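Chemotaxis protein CheX (Desulfovibrio desulfuricans subsp. desulfuricans str. G20, PDB 3HM4) probably acts as a phosphatase on the phosphorylated response regulator CheY, helping to end the signal in bacterial chemotaxis. Local coordinates at residues G44-V49 with V121-G126; I60-T65 with G147-E152; A10-T15 with A105-M110. All coordinates share one frame; numbering follows the deposited sequence. Where two conformers were deposited one is given.

Interaction 1: G44-V49 with V121-G126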
# COMPACT_ATOMS: atom_id res chain seq x y z
N GLY A 44 -11.06 3.63 7.35
CA GLY A 44 -11.80 2.40 7.43
C GLY A 44 -11.12 1.33 8.21
O GLY A 44 -10.21 1.60 8.95
N ASP A 45 -11.61 0.10 8.01
CA ASP A 45 -11.33 -0.99 8.95
C ASP A 45 -10.45 -2.11 8.39
O ASP A 45 -9.63 -2.67 9.13
CB ASP A 45 -12.68 -1.45 9.51
CG ASP A 45 -13.51 -0.28 10.03
OD1 ASP A 45 -12.90 0.63 10.63
OD2 ASP A 45 -14.72 -0.18 9.72
N VAL A 46 -10.60 -2.38 7.10
CA VAL A 46 -9.71 -3.25 6.35
C VAL A 46 -9.48 -2.54 5.02
O VAL A 46 -10.47 -2.15 4.37
CB VAL A 46 -10.25 -4.65 6.11
CG1 VAL A 46 -9.26 -5.49 5.20
CG2 VAL A 46 -10.51 -5.36 7.45
N SER A 47 -8.22 -2.33 4.64
CA SER A 47 -7.91 -1.79 3.34
C SER A 47 -6.93 -2.71 2.64
O SER A 47 -6.23 -3.51 3.27
CB SER A 47 -7.30 -0.40 3.41
OG SER A 47 -8.18 0.55 4.01
N ALA A 48 -6.86 -2.54 1.33
CA ALA A 48 -5.82 -3.18 0.53
C ALA A 48 -5.35 -2.19 -0.51
O ALA A 48 -6.12 -1.33 -0.93
CB ALA A 48 -6.27 -4.47 -0.10
N VAL A 49 -4.11 -2.34 -0.93
CA VAL A 49 -3.53 -1.42 -1.89
C VAL A 49 -2.56 -2.16 -2.77
O VAL A 49 -1.85 -3.05 -2.29
CB VAL A 49 -2.89 -0.19 -1.19
CG1 VAL A 49 -1.77 -0.57 -0.24
CG2 VAL A 49 -2.43 0.86 -2.21
N VAL A 121 -2.33 -5.70 2.57
CA VAL A 121 -3.59 -5.63 3.30
C VAL A 121 -3.33 -4.98 4.64
O VAL A 121 -2.39 -5.34 5.37
CB VAL A 121 -4.26 -7.02 3.47
CG1 VAL A 121 -5.51 -6.86 4.35
CG2 VAL A 121 -4.59 -7.63 2.13
N ILE A 122 -4.15 -3.97 4.96
CA ILE A 122 -4.05 -3.18 6.15
C ILE A 122 -5.24 -3.46 7.06
O ILE A 122 -6.39 -3.48 6.60
CB ILE A 122 -3.99 -1.67 5.83
CG1 ILE A 122 -2.71 -1.35 5.00
CG2 ILE A 122 -3.98 -0.79 7.10
CD1 ILE A 122 -2.87 -1.42 3.59
N MSE A 123 -4.99 -3.68 8.35
CA MSE A 123 -6.07 -3.87 9.29
C MSE A 123 -5.93 -2.99 10.52
O MSE A 123 -4.83 -2.66 10.94
CB MSE A 123 -6.13 -5.32 9.72
CG MSE A 123 -6.27 -6.34 8.57
SE MSE A 123 -6.29 -8.15 9.13
CE MSE A 123 -5.18 -8.90 7.77
N GLY A 124 -7.07 -2.65 11.09
CA GLY A 124 -7.16 -1.88 12.34
C GLY A 124 -8.31 -0.92 12.20
O GLY A 124 -8.41 -0.22 11.22
N ASP A 125 -9.22 -0.91 13.18
CA ASP A 125 -10.42 -0.09 13.05
C ASP A 125 -10.05 1.39 12.93
O ASP A 125 -9.22 1.91 13.70
CB ASP A 125 -11.33 -0.25 14.27
CG ASP A 125 -12.04 -1.57 14.32
OD1 ASP A 125 -11.86 -2.44 13.45
OD2 ASP A 125 -12.83 -1.74 15.28
N GLY A 126 -10.60 2.05 11.92
CA GLY A 126 -10.40 3.47 11.76
C GLY A 126 -9.00 3.90 11.36
O GLY A 126 -8.64 5.07 11.55
O HOH W 1 -10.13 -3.60 11.63

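Interaction 2: I60-T65 with G147-E152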
# COMPACT_ATOMS: atom_id res chain seq x y z
N ILE A 60 -4.02 1.31 -6.94
CA ILE A 60 -5.43 0.99 -6.71
C ILE A 60 -5.56 0.59 -5.24
O ILE A 60 -4.78 -0.23 -4.75
CB ILE A 60 -5.94 -0.18 -7.58
CG1 ILE A 60 -5.59 0.02 -9.06
CG2 ILE A 60 -7.46 -0.43 -7.37
CD1 ILE A 60 -5.78 -1.24 -9.91
N SER A 61 -6.51 1.20 -4.52
CA SER A 61 -6.81 0.75 -3.16
C SER A 61 -8.29 0.49 -2.98
O SER A 61 -9.13 0.96 -3.73
CB SER A 61 -6.33 1.76 -2.11
OG SER A 61 -7.02 2.97 -2.23
N VAL A 62 -8.58 -0.28 -1.95
CA VAL A 62 -9.95 -0.53 -1.54
C VAL A 62 -10.00 -0.41 -0.01
O VAL A 62 -9.15 -0.98 0.66
CB VAL A 62 -10.45 -1.88 -2.09
CG1 VAL A 62 -9.60 -3.05 -1.59
CG2 VAL A 62 -11.94 -2.05 -1.81
N THR A 63 -10.94 0.36 0.51
CA THR A 63 -11.13 0.57 1.93
C THR A 63 -12.52 0.07 2.27
O THR A 63 -13.52 0.59 1.74
CB THR A 63 -10.87 2.00 2.37
OG1 THR A 63 -9.49 2.30 2.19
CG2 THR A 63 -11.24 2.22 3.84
N PHE A 64 -12.57 -0.94 3.12
CA PHE A 64 -13.81 -1.58 3.53
C PHE A 64 -14.24 -1.14 4.93
O PHE A 64 -13.40 -1.00 5.83
CB PHE A 64 -13.62 -3.11 3.62
CG PHE A 64 -13.36 -3.81 2.31
CD1 PHE A 64 -14.41 -4.30 1.56
CD2 PHE A 64 -12.08 -3.95 1.83
CE1 PHE A 64 -14.18 -4.98 0.37
CE2 PHE A 64 -11.83 -4.63 0.68
CZ PHE A 64 -12.88 -5.12 -0.08
N THR A 65 -15.54 -1.00 5.11
CA THR A 65 -16.13 -0.99 6.45
C THR A 65 -15.92 -2.40 7.07
O THR A 65 -15.86 -3.42 6.36
CB THR A 65 -17.62 -0.63 6.43
OG1 THR A 65 -18.37 -1.64 5.72
CG2 THR A 65 -17.88 0.77 5.83
N GLY A 147 -22.91 -3.80 3.82
CA GLY A 147 -22.10 -2.62 4.13
C GLY A 147 -21.31 -2.12 2.94
O GLY A 147 -21.28 -2.73 1.87
N GLU A 148 -20.56 -1.07 3.20
CA GLU A 148 -19.92 -0.32 2.13
C GLU A 148 -18.42 -0.51 2.03
O GLU A 148 -17.75 -0.97 2.95
CB GLU A 148 -20.20 1.16 2.31
CG GLU A 148 -21.68 1.46 2.26
CD GLU A 148 -22.03 2.89 2.52
OE1 GLU A 148 -21.13 3.75 2.70
OE2 GLU A 148 -23.26 3.19 2.50
N PHE A 149 -17.91 -0.15 0.85
CA PHE A 149 -16.47 -0.01 0.64
C PHE A 149 -16.30 1.06 -0.43
O PHE A 149 -17.24 1.40 -1.14
CB PHE A 149 -15.80 -1.36 0.26
CG PHE A 149 -16.17 -1.92 -1.09
CD1 PHE A 149 -15.45 -1.55 -2.22
CD2 PHE A 149 -17.28 -2.75 -1.26
CE1 PHE A 149 -15.77 -2.07 -3.47
CE2 PHE A 149 -17.60 -3.23 -2.49
CZ PHE A 149 -16.86 -2.87 -3.62
N THR A 150 -15.06 1.50 -0.58
CA THR A 150 -14.71 2.47 -1.61
C THR A 150 -13.43 2.03 -2.31
O THR A 150 -12.50 1.62 -1.64
CB THR A 150 -14.48 3.89 -1.00
OG1 THR A 150 -15.72 4.38 -0.44
CG2 THR A 150 -14.00 4.92 -2.01
N VAL A 151 -13.40 2.14 -3.64
CA VAL A 151 -12.21 1.90 -4.46
C VAL A 151 -11.62 3.25 -4.79
O VAL A 151 -12.36 4.20 -5.10
CB VAL A 151 -12.53 1.21 -5.80
CG1 VAL A 151 -11.33 1.28 -6.80
CG2 VAL A 151 -12.94 -0.22 -5.54
N GLU A 152 -10.29 3.37 -4.70
CA GLU A 152 -9.61 4.60 -5.08
C GLU A 152 -8.49 4.28 -6.04
O GLU A 152 -7.90 3.18 -5.97
CB GLU A 152 -9.05 5.32 -3.86
CG GLU A 152 -10.13 5.64 -2.83
CD GLU A 152 -9.68 6.34 -1.60
OE1 GLU A 152 -8.50 6.25 -1.29
OE2 GLU A 152 -10.56 6.90 -0.88
O HOH W 2 -8.70 3.31 -0.23

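Interaction 3: A10-T15 with A105-M110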
# COMPACT_ATOMS: atom_id res chain seq x y z
N ALA A 10 -12.27 5.89 -15.01
CA ALA A 10 -12.78 5.14 -13.85
C ALA A 10 -13.42 3.80 -14.25
O ALA A 10 -13.29 2.84 -13.50
CB ALA A 10 -13.81 6.00 -13.10
N LYS A 11 -14.02 3.69 -15.45
CA LYS A 11 -14.77 2.46 -15.80
C LYS A 11 -14.03 1.13 -15.66
O LYS A 11 -14.55 0.21 -15.05
CB LYS A 11 -15.41 2.58 -17.21
CG LYS A 11 -16.34 1.39 -17.58
N PRO A 12 -12.79 1.02 -16.20
CA PRO A 12 -12.12 -0.28 -16.05
C PRO A 12 -11.88 -0.70 -14.60
O PRO A 12 -11.97 -1.90 -14.27
CB PRO A 12 -10.80 -0.10 -16.84
CG PRO A 12 -10.67 1.32 -17.04
CD PRO A 12 -12.05 1.88 -17.13
N PHE A 13 -11.64 0.29 -13.72
CA PHE A 13 -11.45 -0.00 -12.30
C PHE A 13 -12.77 -0.38 -11.63
O PHE A 13 -12.83 -1.34 -10.85
CB PHE A 13 -10.86 1.21 -11.58
CG PHE A 13 -9.52 1.64 -12.11
CD1 PHE A 13 -8.35 1.04 -11.67
CD2 PHE A 13 -9.42 2.63 -13.08
CE1 PHE A 13 -7.13 1.42 -12.16
CE2 PHE A 13 -8.20 3.03 -13.56
CZ PHE A 13 -7.05 2.41 -13.12
N VAL A 14 -13.84 0.33 -11.99
CA VAL A 14 -15.17 0.10 -11.42
C VAL A 14 -15.70 -1.28 -11.87
O VAL A 14 -16.15 -2.08 -11.04
CB VAL A 14 -16.16 1.22 -11.78
CG1 VAL A 14 -17.58 0.90 -11.26
CG2 VAL A 14 -15.68 2.56 -11.20
N THR A 15 -15.64 -1.56 -13.17
CA THR A 15 -16.10 -2.85 -13.69
C THR A 15 -15.33 -4.02 -13.09
O THR A 15 -15.93 -5.01 -12.70
CB THR A 15 -16.02 -2.88 -15.22
OG1 THR A 15 -16.90 -1.88 -15.76
CG2 THR A 15 -16.40 -4.26 -15.79
N ALA A 105 -6.13 -5.67 -17.46
CA ALA A 105 -6.53 -6.31 -18.72
C ALA A 105 -7.44 -5.36 -19.51
O ALA A 105 -7.26 -5.18 -20.72
CB ALA A 105 -7.21 -7.65 -18.48
N ALA A 106 -8.40 -4.72 -18.83
CA ALA A 106 -9.31 -3.73 -19.47
C ALA A 106 -8.56 -2.51 -20.03
O ALA A 106 -8.83 -2.04 -21.13
CB ALA A 106 -10.43 -3.29 -18.53
N LEU A 107 -7.61 -2.01 -19.24
CA LEU A 107 -6.77 -0.91 -19.69
C LEU A 107 -5.93 -1.32 -20.91
O LEU A 107 -5.78 -0.50 -21.84
CB LEU A 107 -5.92 -0.39 -18.52
CG LEU A 107 -6.68 0.40 -17.46
CD1 LEU A 107 -5.86 0.41 -16.16
CD2 LEU A 107 -7.03 1.81 -17.93
N SER A 108 -5.41 -2.54 -20.95
CA SER A 108 -4.63 -3.03 -22.10
C SER A 108 -5.49 -3.04 -23.35
O SER A 108 -5.00 -2.73 -24.44
CB SER A 108 -4.07 -4.42 -21.82
OG SER A 108 -3.28 -4.93 -22.88
N GLU A 109 -6.77 -3.37 -23.21
CA GLU A 109 -7.68 -3.33 -24.37
C GLU A 109 -7.97 -1.91 -24.89
O GLU A 109 -8.39 -1.75 -26.04
CB GLU A 109 -8.97 -4.09 -24.07
CG GLU A 109 -8.68 -5.56 -23.92
CD GLU A 109 -9.92 -6.42 -23.66
OE1 GLU A 109 -11.05 -5.88 -23.62
OE2 GLU A 109 -9.72 -7.64 -23.50
N MSE A 110 -7.70 -0.89 -24.07
CA MSE A 110 -7.79 0.52 -24.40
C MSE A 110 -6.39 1.07 -24.82
O MSE A 110 -6.21 2.29 -24.93
CB MSE A 110 -8.36 1.31 -23.22
CG MSE A 110 -9.76 0.85 -22.77
SE MSE A 110 -10.26 1.69 -21.11
CE MSE A 110 -10.32 3.50 -21.81

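Interaction 1: G44-V49 with V121-G126
Ser47 and Ile122 form the hydrogen-bonded pair of an antiparallel ladder at the edge of the sheet, where strand 115-123 goes on to pair with a strand of the second subunit. Ser47 N reaches Ile122 O at 2.9 Å, and Ile122 N returns a nearly straight bond (174°) to Ser47 O at 2.7 Å. Val46 and Val121 put their CG1 methyls together at 4.1 Å on the face covered by helix 84-109. On the other face Val49 CG1 packs against Ile122 CD1. Asp45 and Val46, both opposite Phe64, make a classic beta bulge where the chain turns its corner. Asp45 O takes Gly124 N at 3.2 Å. Chi1 (-50°) sets Asp45 CG beside the backbone N, and chi2 (-39°) turns OD1 to Gly126 N, 3.0 Å away and nearly in line with the C-O bond. A water donates to Asp45 O (2.7 Å) and Asp125 OD1 (2.8 Å). The carboxylates come close, Asp45 OD1 4.3 Å from Asp125 OD1. Lys66 probably offsets this, its NZ in a salt bridge with Asp125 and its backbone N bonded to Asp45 OD2. Backbone N-H groups and a lysine probably keep both acids ionised despite their repulsion.

Interaction 2: I60-T65 with G147-E152
Phe64 and Phe149, a non-hydrogen-bonded pair of an antiparallel ladder, lie side by side and point the same way, their ring centres 5.3 Å apart and planes inclined at 37°. Phe64 CD1 and CE1 lie near Phe149 CB and CG, CD1 3.5 Å from CB. A chi1 of 68° sets Phe149 CG between its own N and carbonyl carbon, 3.9 Å from Phe64 CE1. Val62 CG2 approaches Phe149 CD1 obliquely, Val151 CG2 lies in plane at the edge of that ring, and Phe142 stacks on it. On the other face of the sheet, that of Ser61, Thr63 and Glu152, a water joins Ser61 OG (2.6 Å) and Thr63 OG1 (2.7 Å) and gives a weak bond to Glu152 OE1. Ser61 OG also bonds to His131, Thr63 OG1 to Ser47, and Glu152 OE2 makes a salt bridge with Lys37. Paired backbone bonds tie Ser61 to Glu152 and Thr63 to Thr150. At the strand end Glu148 O accepts two bonds from one residue, Thr65 N at 3.1 Å and Thr65 OG1 at 2.9 Å, the hydroxyl lying in the carbonyl plane on a lone pair (133° at O). Thr65 is also the N-cap of helix 66-77. The pair occupies the middle of the sheet: strand 47-53 flanks 58-64, strand 138-143 flanks 149-155, and Thr17 and Leu21 of helix 10-25 rest on Phe149.

Interaction 3: A10-T15 with A105-M110
Pro12 turns the CB-CG rim of its ring to Ala106 and Leu107 of helix 84-109 and to the selenium of Met110. The motif is an antiparallel helix pair on one face of the CheX sheet: the first turn of helix 10-25 meets the last turn of helix 84-109, their short axes 9.3 Å apart with N-to-C directions at 148°. The tightest point is Pro12 CB against Ala106 CB, 3.6 Å apart. The small methyl lets the backbones come near, and the CA atoms of these two residues are only 5.6 Å from each other. Next along the ring, Pro12 CG lies 3.8 Å from Leu107 CD2 and 4.1 Å from Met110 SE, so one carbon touches two side chains three residues apart, both crossing the proline at about a right angle. Met110, a selenomethionine just past the helix end, reaches back through a chain that is extended at chi2 (170°), which places SE beside Pro12 CG. Its N bonds to Leu107 O, with only a weak bond to Ala106 O, as the helix winds down. The proline itself suits the first turn of a helix, where a missing N-H costs little. All four side-chain contacts between the segments are apolar, so the joint depends on shape and burial, and it is small, 191 Å² in all. Deeper in, the Phe13 ring stacks on Phe153 of the sheet, while Leu107 also packs on Met112 and Phe114 of the following loop. The two branches of Leu107 thus divide their work: CD2 serves the proline, and CD1 meets the Phe13 ring obliquely, 3.8 Å from CZ.

Interactions 1 and 2 adjoin in one sheet through strands 47-53 and 58-64, their centres about 9 Å apart. Hydrogen bonds between Val46 O and Phe64 N (2.7 Å) and between Ser47 OG and Thr63 OG1 (2.8 Å) join them. Interaction 3 lies in the helical layer, about 18 Å from the centre of interaction 2 and about 25 Å from that of interaction 1. It touches the sheet at Phe13 CE1, 3.7 Å from Ile60 CG1. Helix 84-109 ends in interaction 3 and packs on Val46 and Ala48 of interaction 1. An unidentified ligand lies about 3 Å from the Val49 side chain and a glycerol bonds to Glu152; both probably come from the crystallisation liquor and by themselves define no site.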